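Local atomic coordinates of taurocyamine kinase (Schistosoma mansoni, PDB entry 4WOD), a protein that reversibly transfers phosphate between ATP and the guanidino compound taurocyamine, a phosphagen kinase reaction that uses magnesium as cofactor. Residues A[638-643]-A[688-693]; A[663-668]-A[699-704]; A[485-490]-A[588-593]; A[460-465]-A[601-606]. The protein carries 4 engineered substitutions. One frame throughout, in Å; residues are numbered along the deposited sequence.

Interaction 1 (A[638-643]-A[688-693]); sequences SMRASV and KRRLGL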
loop_
_atom_site.group_PDB
_atom_site.type_symbol
_atom_site.label_atom_id
_atom_site.label_comp_id
_atom_site.label_asym_id
_atom_site.label_seq_id
_atom_site.Cartn_x
_atom_site.Cartn_y
_atom_site.Cartn_z
ATOM N N SER A 638 -7.197 -1.328 30.365
ATOM C CA SER A 638 -6.459 -1.619 29.148
ATOM C C SER A 638 -5.812 -2.992 29.215
ATOM O O SER A 638 -4.754 -3.190 28.645
ATOM C CB SER A 638 -5.385 -0.564 28.892
ATOM O OG SER A 638 -4.903 -0.686 27.566
ATOM N N MET A 639 -6.444 -3.909 29.934
ATOM C CA MET A 639 -5.823 -5.178 30.305
ATOM C C MET A 639 -6.467 -6.339 29.610
ATOM O O MET A 639 -7.685 -6.504 29.646
ATOM C CB MET A 639 -5.898 -5.410 31.811
ATOM C CG MET A 639 -5.264 -6.728 32.252
ATOM S SD MET A 639 -5.102 -6.878 34.046
ATOM C CE MET A 639 -3.600 -5.900 34.304
ATOM N N ARG A 640 -5.630 -7.157 28.995
ATOM C CA ARG A 640 -6.073 -8.380 28.379
ATOM C C ARG A 640 -5.233 -9.535 28.904
ATOM O O ARG A 640 -4.031 -9.610 28.636
ATOM C CB ARG A 640 -5.984 -8.278 26.849
ATOM C CG ARG A 640 -6.481 -9.514 26.096
ATOM C CD ARG A 640 -6.244 -9.322 24.589
ATOM N NE ARG A 640 -6.709 -10.430 23.762
ATOM C CZ ARG A 640 -6.045 -11.570 23.575
ATOM N NH1 ARG A 640 -4.882 -11.779 24.180
ATOM N NH2 ARG A 640 -6.548 -12.511 22.785
ATOM N N ALA A 641 -5.869 -10.395 29.695
ATOM C CA ALA A 641 -5.256 -11.638 30.150
ATOM C C ALA A 641 -5.779 -12.785 29.307
ATOM O O ALA A 641 -6.974 -12.866 29.014
ATOM C CB ALA A 641 -5.551 -11.888 31.605
ATOM N N SER A 642 -4.902 -13.704 28.951
ATOM C CA SER A 642 -5.301 -14.728 28.017
ATOM C C SER A 642 -4.550 -16.018 28.240
ATOM O O SER A 642 -3.499 -16.037 28.887
ATOM C CB SER A 642 -5.096 -14.237 26.581
ATOM O OG SER A 642 -3.721 -14.087 26.291
ATOM N N VAL A 643 -5.114 -17.102 27.718
ATOM C CA VAL A 643 -4.444 -18.398 27.708
ATOM C C VAL A 643 -4.574 -19.042 26.347
ATOM O O VAL A 643 -5.548 -18.821 25.631
ATOM C CB VAL A 643 -5.023 -19.382 28.766
ATOM C CG1 VAL A 643 -4.700 -18.915 30.172
ATOM C CG2 VAL A 643 -6.530 -19.584 28.567
ATOM N N LYS A 688 -13.107 -10.373 28.018
ATOM C CA LYS A 688 -13.585 -9.382 27.072
ATOM C C LYS A 688 -13.606 -7.970 27.682
ATOM O O LYS A 688 -13.356 -6.987 26.989
ATOM C CB LYS A 688 -14.968 -9.773 26.564
ATOM C CG LYS A 688 -15.344 -9.124 25.251
ATOM C CD LYS A 688 -16.808 -9.362 24.921
ATOM C CE LYS A 688 -17.655 -9.486 26.185
ATOM N NZ LYS A 688 -18.927 -8.702 26.083
ATOM N N ARG A 689 -13.871 -7.868 28.980
ATOM C CA ARG A 689 -14.026 -6.554 29.597
ATOM C C ARG A 689 -12.705 -5.802 29.697
ATOM O O ARG A 689 -11.647 -6.416 29.859
ATOM C CB ARG A 689 -14.651 -6.689 30.984
ATOM C CG ARG A 689 -16.082 -7.223 30.946
ATOM C CD ARG A 689 -16.573 -7.554 32.340
ATOM N NE ARG A 689 -17.065 -6.371 33.029
ATOM C CZ ARG A 689 -17.360 -6.326 34.323
ATOM N NH1 ARG A 689 -17.197 -7.402 35.087
ATOM N NH2 ARG A 689 -17.811 -5.199 34.852
ATOM N N ARG A 690 -12.773 -4.473 29.615
ATOM C CA ARG A 690 -11.590 -3.613 29.801
ATOM C C ARG A 690 -11.884 -2.479 30.771
ATOM O O ARG A 690 -11.022 -2.058 31.552
ATOM C CB ARG A 690 -11.127 -3.006 28.473
ATOM C CG ARG A 690 -10.752 -4.016 27.424
ATOM C CD ARG A 690 -9.336 -4.527 27.631
ATOM N NE ARG A 690 -8.941 -5.373 26.500
ATOM C CZ ARG A 690 -9.264 -6.660 26.396
ATOM N NH1 ARG A 690 -9.960 -7.244 27.365
ATOM N NH2 ARG A 690 -8.883 -7.365 25.335
ATOM N N LEU A 691 -13.116 -1.988 30.687
ATOM C CA LEU A 691 -13.541 -0.773 31.376
ATOM C C LEU A 691 -14.717 -1.097 32.299
ATOM O O LEU A 691 -15.600 -1.870 31.933
ATOM C CB LEU A 691 -13.928 0.293 30.341
ATOM C CG LEU A 691 -14.486 1.634 30.800
ATOM C CD1 LEU A 691 -13.369 2.441 31.405
ATOM C CD2 LEU A 691 -15.115 2.376 29.642
ATOM N N GLY A 692 -14.725 -0.529 33.499
ATOM C CA GLY A 692 -15.813 -0.764 34.433
ATOM C C GLY A 692 -15.496 -1.836 35.455
ATOM O O GLY A 692 -16.365 -2.282 36.202
ATOM N N LEU A 693 -14.236 -2.251 35.498
ATOM C CA LEU A 693 -13.804 -3.273 36.435
ATOM C C LEU A 693 -12.339 -3.016 36.802
ATOM O O LEU A 693 -11.660 -2.237 36.130
ATOM C CB LEU A 693 -13.999 -4.672 35.833
ATOM C CG LEU A 693 -12.964 -5.233 34.844
ATOM C CD1 LEU A 693 -13.331 -6.669 34.455
ATOM C CD2 LEU A 693 -12.794 -4.382 33.592
HETATM O O HOH W 1 -9.989 -10.040 24.025
#
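Beside R640, a residue predicted to bind ATP, the loop 688-693 brings the R690 guanidinium against strand 639-646. No direct hydrogen bond joins the two segments. Instead R640 CB sits over one face of the R690 guanidinium, offset toward the rim, and R640 CG lies 3.3 Å from R690 NH2. The two guanidinium planes stand 87° apart. The R640 chain runs extended from CG to NE, whereas R690 bends at chi2 (-82°), which turns its CD toward the strand, 3.3 Å from M639 O. This strand belongs to the antiparallel sheet of the phosphagen kinase catalytic domain, and the loop leads from strand 682-687 to helix 695-715. Two like charges come close here, R640 NE and R690 NH2 at 4.1 Å. A water accepts from both, with R690 NH2 at 3.2 Å and a weak bond from R640 NE. Each arginine also has another partner: R640 NH2 forms a salt bridge with D684, and R690 NH1 donates to N687 O. R690 NH1 also donates to R689 O, at 3.1 Å and from above the carbonyl plane.

Interaction 2 (A[663-668]-A[699-704]); sequences KYMLQA and AHEMAE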
loop_
_atom_site.group_PDB
_atom_site.type_symbol
_atom_site.label_atom_id
_atom_site.label_comp_id
_atom_site.label_asym_id
_atom_site.label_seq_id
_atom_site.Cartn_x
_atom_site.Cartn_y
_atom_site.Cartn_z
ATOM N N LYS A 663 -21.482 -15.788 29.009
ATOM C CA LYS A 663 -21.892 -15.563 30.393
ATOM C C LYS A 663 -20.707 -15.334 31.322
ATOM O O LYS A 663 -20.862 -14.756 32.401
ATOM C CB LYS A 663 -22.748 -16.733 30.893
ATOM C CG LYS A 663 -23.992 -16.984 30.043
ATOM C CD LYS A 663 -24.587 -18.358 30.294
ATOM C CE LYS A 663 -25.072 -18.502 31.731
ATOM N NZ LYS A 663 -25.558 -19.879 32.023
ATOM N N TYR A 664 -19.526 -15.770 30.903
ATOM C CA TYR A 664 -18.317 -15.492 31.668
ATOM C C TYR A 664 -17.511 -14.353 31.031
ATOM O O TYR A 664 -16.394 -14.055 31.456
ATOM C CB TYR A 664 -17.475 -16.762 31.808
ATOM C CG TYR A 664 -18.040 -17.733 32.825
ATOM C CD1 TYR A 664 -17.549 -17.770 34.125
ATOM C CD2 TYR A 664 -19.079 -18.598 32.491
ATOM C CE1 TYR A 664 -18.064 -18.650 35.059
ATOM C CE2 TYR A 664 -19.602 -19.483 33.419
ATOM C CZ TYR A 664 -19.092 -19.503 34.702
ATOM O OH TYR A 664 -19.608 -20.374 35.634
ATOM N N MET A 665 -18.105 -13.722 30.018
ATOM C CA MET A 665 -17.568 -12.514 29.390
ATOM C C MET A 665 -16.139 -12.735 28.894
ATOM O O MET A 665 -15.211 -11.970 29.194
ATOM C CB MET A 665 -17.660 -11.336 30.362
ATOM C CG MET A 665 -19.116 -10.945 30.657
ATOM S SD MET A 665 -19.360 -9.697 31.946
ATOM C CE MET A 665 -18.909 -10.619 33.421
ATOM N N LEU A 666 -15.988 -13.816 28.134
ATOM C CA LEU A 666 -14.726 -14.204 27.538
ATOM C C LEU A 666 -14.821 -14.115 26.031
ATOM O O LEU A 666 -15.913 -14.192 25.463
ATOM C CB LEU A 666 -14.347 -15.627 27.931
ATOM C CG LEU A 666 -14.117 -15.932 29.404
ATOM C CD1 LEU A 666 -13.991 -17.437 29.587
ATOM C CD2 LEU A 666 -12.857 -15.221 29.868
ATOM N N GLN A 667 -13.670 -13.954 25.389
ATOM C CA GLN A 667 -13.598 -13.990 23.940
ATOM C C GLN A 667 -12.774 -15.200 23.553
ATOM O O GLN A 667 -11.808 -15.533 24.244
ATOM C CB GLN A 667 -12.979 -12.707 23.388
ATOM C CG GLN A 667 -12.522 -12.831 21.942
ATOM C CD GLN A 667 -11.448 -11.824 21.575
ATOM O OE1 GLN A 667 -11.743 -10.662 21.284
ATOM N NE2 GLN A 667 -10.189 -12.266 21.586
ATOM N N ALA A 668 -13.164 -15.872 22.472
ATOM C CA ALA A 668 -12.438 -17.046 21.993
ATOM C C ALA A 668 -12.037 -16.873 20.531
ATOM O O ALA A 668 -12.821 -16.371 19.729
ATOM C CB ALA A 668 -13.277 -18.293 22.162
ATOM N N ALA A 699 -8.350 -9.970 35.508
ATOM C CA ALA A 699 -7.574 -11.199 35.486
ATOM C C ALA A 699 -8.351 -12.346 36.150
ATOM O O ALA A 699 -8.239 -13.498 35.732
ATOM C CB ALA A 699 -6.224 -10.989 36.164
ATOM N N HIS A 700 -9.143 -12.032 37.172
ATOM C CA HIS A 700 -9.905 -13.070 37.866
ATOM C C HIS A 700 -11.063 -13.581 37.011
ATOM O O HIS A 700 -11.365 -14.773 37.033
ATOM C CB HIS A 700 -10.434 -12.566 39.202
ATOM C CG HIS A 700 -10.954 -13.654 40.090
ATOM N ND1 HIS A 700 -12.075 -13.504 40.877
ATOM C CD2 HIS A 700 -10.506 -14.912 40.310
ATOM C CE1 HIS A 700 -12.286 -14.617 41.555
ATOM N NE2 HIS A 700 -11.349 -15.489 41.226
ATOM N N GLU A 701 -11.696 -12.683 36.256
ATOM C CA GLU A 701 -12.750 -13.091 35.342
ATOM C C GLU A 701 -12.210 -14.107 34.338
ATOM O O GLU A 701 -12.846 -15.143 34.109
ATOM C CB GLU A 701 -13.369 -11.890 34.618
ATOM C CG GLU A 701 -14.347 -11.127 35.495
ATOM C CD GLU A 701 -15.220 -10.159 34.725
ATOM O OE1 GLU A 701 -15.346 -10.299 33.486
ATOM O OE2 GLU A 701 -15.790 -9.257 35.371
ATOM N N MET A 702 -11.041 -13.834 33.757
ATOM C CA MET A 702 -10.456 -14.779 32.812
ATOM C C MET A 702 -10.233 -16.115 33.505
ATOM O O MET A 702 -10.681 -17.148 33.015
ATOM C CB MET A 702 -9.147 -14.257 32.212
ATOM C CG MET A 702 -8.579 -15.168 31.134
ATOM S SD MET A 702 -7.492 -16.446 31.823
ATOM C CE MET A 702 -5.957 -15.558 32.012
ATOM N N ALA A 703 -9.558 -16.084 34.652
ATOM C CA ALA A 703 -9.262 -17.297 35.414
ATOM C C ALA A 703 -10.529 -18.112 35.747
ATOM O O ALA A 703 -10.589 -19.312 35.481
ATOM C CB ALA A 703 -8.507 -16.942 36.692
ATOM N N GLU A 704 -11.538 -17.456 36.313
ATOM C CA GLU A 704 -12.792 -18.127 36.639
ATOM C C GLU A 704 -13.435 -18.731 35.393
ATOM O O GLU A 704 -13.934 -19.856 35.433
ATOM C CB GLU A 704 -13.768 -17.161 37.314
ATOM C CG GLU A 704 -13.433 -16.849 38.754
ATOM C CD GLU A 704 -14.532 -16.077 39.450
ATOM O OE1 GLU A 704 -14.365 -14.856 39.653
ATOM O OE2 GLU A 704 -15.567 -16.691 39.790
HETATM O O HOH W 2 -15.854 -14.827 34.140
HETATM O O HOH W 3 -14.311 -10.387 30.839
#
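Y664 O and E701 O share a water, which donates to Y664 O at 2.8 Å and to E701 O at 3.0 Å. It joins the end of helix 658-663 to the backbone of helix 695-715. No direct hydrogen bond crosses between the segments. Another water donates to E701 OE1 at 2.8 Å; its bond to M665 O is doubtfully short. M665 bends at chi3 (-70°), and this places CE beside the carboxylate. The methyl lies 3.6 Å from E701 OE1 and within van der Waals reach of E701 OE2. E701 OE2 is also paired with R689, modelled implausibly close.

M665 has positive phi and is the C-prime residue of a Schellman motif that ends helix 658-663. The chain then enters strand 666-669 at L666. There the contact turns apolar: L666 CD2 packs 3.8 Å from M702 CA, with M702 CG further off. The Y664 ring comes near E704 O at a longer distance, CE1 to O 4.3 Å. M702 thus packs against L666 at the start of 666-669, one of the two outermost strands of the sheet within the chain, while E701 faces the turn before it. M702 also reaches A641 and V643 on strand 639-646, and it touches L599 of helix 599-614.

Interaction 3 (A[485-490]-A[588-593]); sequences VRVGRS and MRIISM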
loop_
_atom_site.group_PDB
_atom_site.type_symbol
_atom_site.label_atom_id
_atom_site.label_comp_id
_atom_site.label_asym_id
_atom_site.label_seq_id
_atom_site.Cartn_x
_atom_site.Cartn_y
_atom_site.Cartn_z
ATOM N N VAL A 485 -0.541 -11.848 30.037
ATOM C CA VAL A 485 -1.353 -10.673 30.373
ATOM C C VAL A 485 -0.646 -9.458 29.808
ATOM O O VAL A 485 0.553 -9.322 29.945
ATOM C CB VAL A 485 -1.582 -10.473 31.896
ATOM C CG1 VAL A 485 -2.613 -9.342 32.131
ATOM C CG2 VAL A 485 -2.055 -11.751 32.539
ATOM N N ARG A 486 -1.390 -8.568 29.165
ATOM C CA ARG A 486 -0.789 -7.334 28.702
ATOM C C ARG A 486 -1.640 -6.124 29.074
ATOM O O ARG A 486 -2.836 -6.264 29.384
ATOM C CB ARG A 486 -0.564 -7.368 27.187
ATOM C CG ARG A 486 -1.806 -7.420 26.330
ATOM C CD ARG A 486 -2.395 -6.022 26.014
ATOM N NE ARG A 486 -3.494 -6.106 25.046
ATOM C CZ ARG A 486 -4.574 -5.329 25.036
ATOM N NH1 ARG A 486 -4.747 -4.393 25.959
ATOM N NH2 ARG A 486 -5.492 -5.498 24.093
ATOM N N VAL A 487 -1.021 -4.948 29.010
ATOM C CA VAL A 487 -1.770 -3.687 29.088
ATOM C C VAL A 487 -1.284 -2.699 28.042
ATOM O O VAL A 487 -0.134 -2.771 27.596
ATOM C CB VAL A 487 -1.660 -3.010 30.479
ATOM C CG1 VAL A 487 -2.362 -3.848 31.568
ATOM C CG2 VAL A 487 -0.203 -2.731 30.823
ATOM N N GLY A 488 -2.164 -1.774 27.650
ATOM C CA GLY A 488 -1.745 -0.610 26.896
ATOM C C GLY A 488 -1.443 0.560 27.820
ATOM O O GLY A 488 -2.043 0.655 28.882
ATOM N N ARG A 489 -0.498 1.428 27.436
ATOM C CA ARG A 489 -0.255 2.689 28.161
ATOM C C ARG A 489 0.100 3.813 27.193
ATOM O O ARG A 489 0.741 3.594 26.162
ATOM C CB ARG A 489 0.870 2.553 29.212
ATOM C CG ARG A 489 0.551 1.677 30.437
ATOM C CD ARG A 489 -0.477 2.348 31.406
ATOM N NE ARG A 489 -0.758 1.557 32.615
ATOM C CZ ARG A 489 -1.681 0.605 32.724
ATOM N NH1 ARG A 489 -2.444 0.277 31.692
ATOM N NH2 ARG A 489 -1.837 -0.043 33.876
ATOM N N SER A 490 -0.373 5.012 27.529
ATOM C CA SER A 490 -0.019 6.234 26.854
ATOM C C SER A 490 0.808 7.062 27.812
ATOM O O SER A 490 0.596 7.013 29.024
ATOM C CB SER A 490 -1.274 7.021 26.429
ATOM O OG SER A 490 -2.109 6.259 25.576
ATOM N N MET A 588 2.878 2.349 24.335
ATOM C CA MET A 588 3.415 1.060 24.795
ATOM C C MET A 588 2.365 -0.030 24.884
ATOM O O MET A 588 1.214 0.219 25.252
ATOM C CB MET A 588 4.067 1.201 26.169
ATOM C CG MET A 588 5.351 1.970 26.221
ATOM S SD MET A 588 5.886 2.024 27.970
ATOM C CE MET A 588 4.703 3.147 28.678
ATOM N N ARG A 589 2.773 -1.252 24.559
ATOM C CA ARG A 589 2.020 -2.435 24.934
ATOM C C ARG A 589 2.995 -3.176 25.842
ATOM O O ARG A 589 4.098 -3.493 25.413
ATOM C CB ARG A 589 1.581 -3.272 23.709
ATOM C CG ARG A 589 0.757 -4.513 24.070
ATOM C CD ARG A 589 0.069 -5.231 22.871
ATOM N NE ARG A 589 0.696 -4.968 21.570
ATOM C CZ ARG A 589 1.315 -5.889 20.829
ATOM N NH1 ARG A 589 1.415 -7.141 21.257
ATOM N NH2 ARG A 589 1.850 -5.561 19.661
ATOM N N ILE A 590 2.626 -3.352 27.111
ATOM C CA ILE A 590 3.493 -4.017 28.085
ATOM C C ILE A 590 2.955 -5.424 28.344
ATOM O O ILE A 590 1.801 -5.588 28.719
ATOM C CB ILE A 590 3.580 -3.232 29.412
ATOM C CG1 ILE A 590 4.006 -1.781 29.151
ATOM C CG2 ILE A 590 4.552 -3.920 30.410
ATOM C CD1 ILE A 590 3.838 -0.879 30.375
ATOM N N ILE A 591 3.809 -6.429 28.162
ATOM C CA ILE A 591 3.357 -7.818 28.048
ATOM C C ILE A 591 4.105 -8.749 28.981
ATOM O O ILE A 591 5.318 -8.697 29.048
ATOM C CB ILE A 591 3.560 -8.348 26.596
ATOM C CG1 ILE A 591 2.813 -7.480 25.579
ATOM C CG2 ILE A 591 3.130 -9.809 26.455
ATOM C CD1 ILE A 591 3.561 -7.376 24.256
ATOM N N SER A 592 3.379 -9.604 29.690
ATOM C CA SER A 592 4.024 -10.671 30.455
ATOM C C SER A 592 3.478 -11.990 29.949
ATOM O O SER A 592 2.287 -12.100 29.708
ATOM C CB SER A 592 3.776 -10.514 31.955
ATOM O OG SER A 592 4.460 -11.529 32.689
ATOM N N MET A 593 4.337 -12.991 29.782
ATOM C CA MET A 593 3.858 -14.285 29.337
ATOM C C MET A 593 4.843 -15.403 29.654
ATOM O O MET A 593 6.018 -15.151 29.900
ATOM C CB MET A 593 3.590 -14.258 27.829
ATOM C CG MET A 593 4.861 -14.066 27.020
ATOM S SD MET A 593 4.645 -14.220 25.236
ATOM C CE MET A 593 3.522 -12.897 24.853
#
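Strands 485-489 and 588-593 run antiparallel, with their directions 164° apart and their axes 4.7 Å apart at closest approach. They are neighbours in the eight-stranded antiparallel sheet of the phosphagen kinase catalytic domain. V485 with S592, V487 with I590 and R489 with M588 are hydrogen-bonded pairs. R486 with I591 and G488 with R589 are the non-hydrogen-bonded pairs between them. Six backbone bonds result; S592 N to V485 O, at 2.9 Å, is almost straight (173°).

V485, V487, R489, M588, I590 and S592 point to one face of the sheet, where helix 599-614 packs on V485, V487, I590 and S592. V487 CG2 touches I590 CB at 4.1 Å. The methyl end of M588, CE, rests 3.9 Å from R489 CB.

R486, R589 and I591 point to the other face. R486 and R589 are both predicted to bind ATP. Their chains cross obliquely. R486 bends at chi2 (87°), which places its CD 4.0 Å from R589 CG. R486 NE and R589 NE lie 5.6 Å apart. Each has its own partner: R486 NH1 bonds N634, while R589 NH2 forms a salt bridge with E584. Nearer the backbone, R486 CB packs 3.7 Å from I591 CG1.

Interaction 4 (A[460-465]-A[601-606]); sequences PTFGDL and AVYKRL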
loop_
_atom_site.group_PDB
_atom_site.type_symbol
_atom_site.label_atom_id
_atom_site.label_comp_id
_atom_site.label_asym_id
_atom_site.label_seq_id
_atom_site.Cartn_x
_atom_site.Cartn_y
_atom_site.Cartn_z
ATOM N N PRO A 460 -5.977 2.623 39.882
ATOM C CA PRO A 460 -5.368 1.331 39.573
ATOM C C PRO A 460 -5.444 0.397 40.777
ATOM O O PRO A 460 -4.912 0.716 41.835
ATOM C CB PRO A 460 -3.915 1.699 39.224
ATOM C CG PRO A 460 -3.841 3.222 39.264
ATOM C CD PRO A 460 -5.242 3.727 39.245
ATOM N N THR A 461 -6.143 -0.720 40.622
ATOM C CA THR A 461 -6.317 -1.678 41.711
ATOM C C THR A 461 -5.744 -3.017 41.254
ATOM O O THR A 461 -6.462 -3.854 40.718
ATOM C CB THR A 461 -7.801 -1.830 42.110
ATOM O OG1 THR A 461 -8.357 -0.542 42.407
ATOM C CG2 THR A 461 -7.956 -2.737 43.323
ATOM N N PHE A 462 -4.437 -3.180 41.452
ATOM C CA PHE A 462 -3.697 -4.359 41.002
ATOM C C PHE A 462 -3.847 -5.522 41.981
ATOM O O PHE A 462 -3.768 -6.689 41.593
ATOM C CB PHE A 462 -2.214 -4.021 40.829
ATOM C CG PHE A 462 -1.938 -2.953 39.798
ATOM C CD1 PHE A 462 -2.535 -3.002 38.548
ATOM C CD2 PHE A 462 -1.064 -1.918 40.078
ATOM C CE1 PHE A 462 -2.271 -2.022 37.593
ATOM C CE2 PHE A 462 -0.782 -0.936 39.124
ATOM C CZ PHE A 462 -1.387 -0.986 37.887
ATOM N N GLY A 463 -4.042 -5.191 43.257
ATOM C CA GLY A 463 -4.222 -6.197 44.292
ATOM C C GLY A 463 -2.935 -6.467 45.048
ATOM O O GLY A 463 -1.889 -5.907 44.733
ATOM N N ASP A 464 -3.021 -7.329 46.055
ATOM C CA ASP A 464 -1.855 -7.778 46.812
ATOM C C ASP A 464 -1.148 -8.868 46.025
ATOM O O ASP A 464 -1.645 -9.990 45.925
ATOM C CB ASP A 464 -2.279 -8.297 48.197
ATOM C CG ASP A 464 -1.098 -8.655 49.090
ATOM O OD1 ASP A 464 -0.035 -9.079 48.585
ATOM O OD2 ASP A 464 -1.245 -8.518 50.319
ATOM N N LEU A 465 0.026 -8.546 45.490
ATOM C CA LEU A 465 0.691 -9.439 44.552
ATOM C C LEU A 465 1.231 -10.701 45.221
ATOM O O LEU A 465 1.713 -11.603 44.541
ATOM C CB LEU A 465 1.827 -8.711 43.834
ATOM C CG LEU A 465 1.460 -7.538 42.925
ATOM C CD1 LEU A 465 2.657 -7.201 42.114
ATOM C CD2 LEU A 465 0.277 -7.872 42.021
ATOM N N ALA A 601 1.888 -15.867 38.416
ATOM C CA ALA A 601 3.272 -15.479 38.152
ATOM C C ALA A 601 3.397 -14.539 36.939
ATOM O O ALA A 601 4.246 -13.650 36.927
ATOM C CB ALA A 601 4.146 -16.718 37.948
ATOM N N VAL A 602 2.562 -14.743 35.921
ATOM C CA VAL A 602 2.560 -13.849 34.765
ATOM C C VAL A 602 2.066 -12.464 35.196
ATOM O O VAL A 602 2.639 -11.423 34.841
ATOM C CB VAL A 602 1.662 -14.395 33.632
ATOM C CG1 VAL A 602 1.713 -13.468 32.410
ATOM C CG2 VAL A 602 2.095 -15.794 33.255
ATOM N N TYR A 603 0.991 -12.474 35.966
ATOM C CA TYR A 603 0.350 -11.243 36.438
ATOM C C TYR A 603 1.291 -10.447 37.335
ATOM O O TYR A 603 1.452 -9.245 37.161
ATOM C CB TYR A 603 -0.935 -11.588 37.184
ATOM C CG TYR A 603 -1.720 -10.398 37.661
ATOM C CD1 TYR A 603 -2.639 -9.785 36.826
ATOM C CD2 TYR A 603 -1.541 -9.885 38.941
ATOM C CE1 TYR A 603 -3.371 -8.672 37.238
ATOM C CE2 TYR A 603 -2.285 -8.766 39.380
ATOM C CZ TYR A 603 -3.198 -8.167 38.512
ATOM O OH TYR A 603 -3.946 -7.066 38.897
ATOM N N LYS A 604 1.912 -11.135 38.288
ATOM C CA LYS A 604 2.860 -10.509 39.192
ATOM C C LYS A 604 3.993 -9.822 38.407
ATOM O O LYS A 604 4.279 -8.653 38.641
ATOM C CB LYS A 604 3.430 -11.547 40.165
ATOM C CG LYS A 604 4.310 -10.951 41.277
ATOM C CD LYS A 604 4.569 -11.963 42.395
ATOM C CE LYS A 604 5.543 -11.416 43.435
ATOM N NZ LYS A 604 6.877 -11.199 42.822
ATOM N N ARG A 605 4.607 -10.544 37.467
ATOM C CA ARG A 605 5.685 -9.993 36.645
ATOM C C ARG A 605 5.196 -8.778 35.851
ATOM O O ARG A 605 5.860 -7.747 35.815
ATOM C CB ARG A 605 6.245 -11.061 35.690
ATOM C CG ARG A 605 7.443 -10.609 34.890
ATOM C CD ARG A 605 8.126 -11.793 34.201
ATOM N NE ARG A 605 7.172 -12.591 33.445
ATOM C CZ ARG A 605 6.799 -13.826 33.756
ATOM N NH1 ARG A 605 7.331 -14.447 34.799
ATOM N NH2 ARG A 605 5.903 -14.448 33.003
ATOM N N LEU A 606 4.026 -8.903 35.224
ATOM C CA LEU A 606 3.439 -7.747 34.550
ATOM C C LEU A 606 3.302 -6.531 35.476
ATOM O O LEU A 606 3.776 -5.449 35.125
ATOM C CB LEU A 606 2.066 -8.075 33.964
ATOM C CG LEU A 606 1.488 -6.848 33.237
ATOM C CD1 LEU A 606 2.463 -6.326 32.142
ATOM C CD2 LEU A 606 0.133 -7.154 32.635
#
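L465 brings its CD2 methyl obliquely to the CE2 side of the Y603 ring, 3.8 Å from Y603 CE2, and the two side chains cross at about a right angle. The contact joins the loop that precedes strand 480-489 to helix 599-614, which packs on the sheet of the phosphagen kinase catalytic domain. L465 CD1, the other branch, reaches K604 CG at 4.2 Å. The aliphatic part of K604 then runs past the backbone of the loop, with CD 3.6 Å from L465 O. The charged end has a partner within its own helix, a salt bridge from K604 NZ to E608.

Y603 has CG anti to its backbone N (chi1 -177°), and the ring carries its hydroxyl out to the loop. On its way the ring meets F470 edge-to-face and also touches A699 of helix 695-715. F462 lies on the same loop as L465. Its side chain packs on I607 and N611 of helix 599-614, and the Y603 hydroxyl lies at the edge of its ring. The direct polar bond of the contact is here: Y603 OH donates to F462 O at 2.7 Å, in the carbonyl plane and on a lone pair, with a C=O...donor angle of 116°.

All four interactions lie in the C-terminal half of the chain, on or around one antiparallel sheet. Interaction 3 pairs strands 480-489 and 588-595. Strand 639-646 of interaction 1 is the next neighbour of 480-489, and R640 O bonds R486 N across that border. The centres of interactions 1 and 3 are about 11 Å apart. This pairing brings R486, R589 and R640, all predicted to bind ATP, onto neighbouring strands. Interactions 1 and 2 have centres about 9 Å apart, and K688 N probably bonds M665 O. Interactions 3 and 4 have centres about 12 Å apart; S592 OG bonds V602 O between them. Along the chain, interactions 3 and 4 close before interactions 1 and 2 open, and the latter two interleave. Helices 599-614 and 695-715 meet where Y603 touches A699.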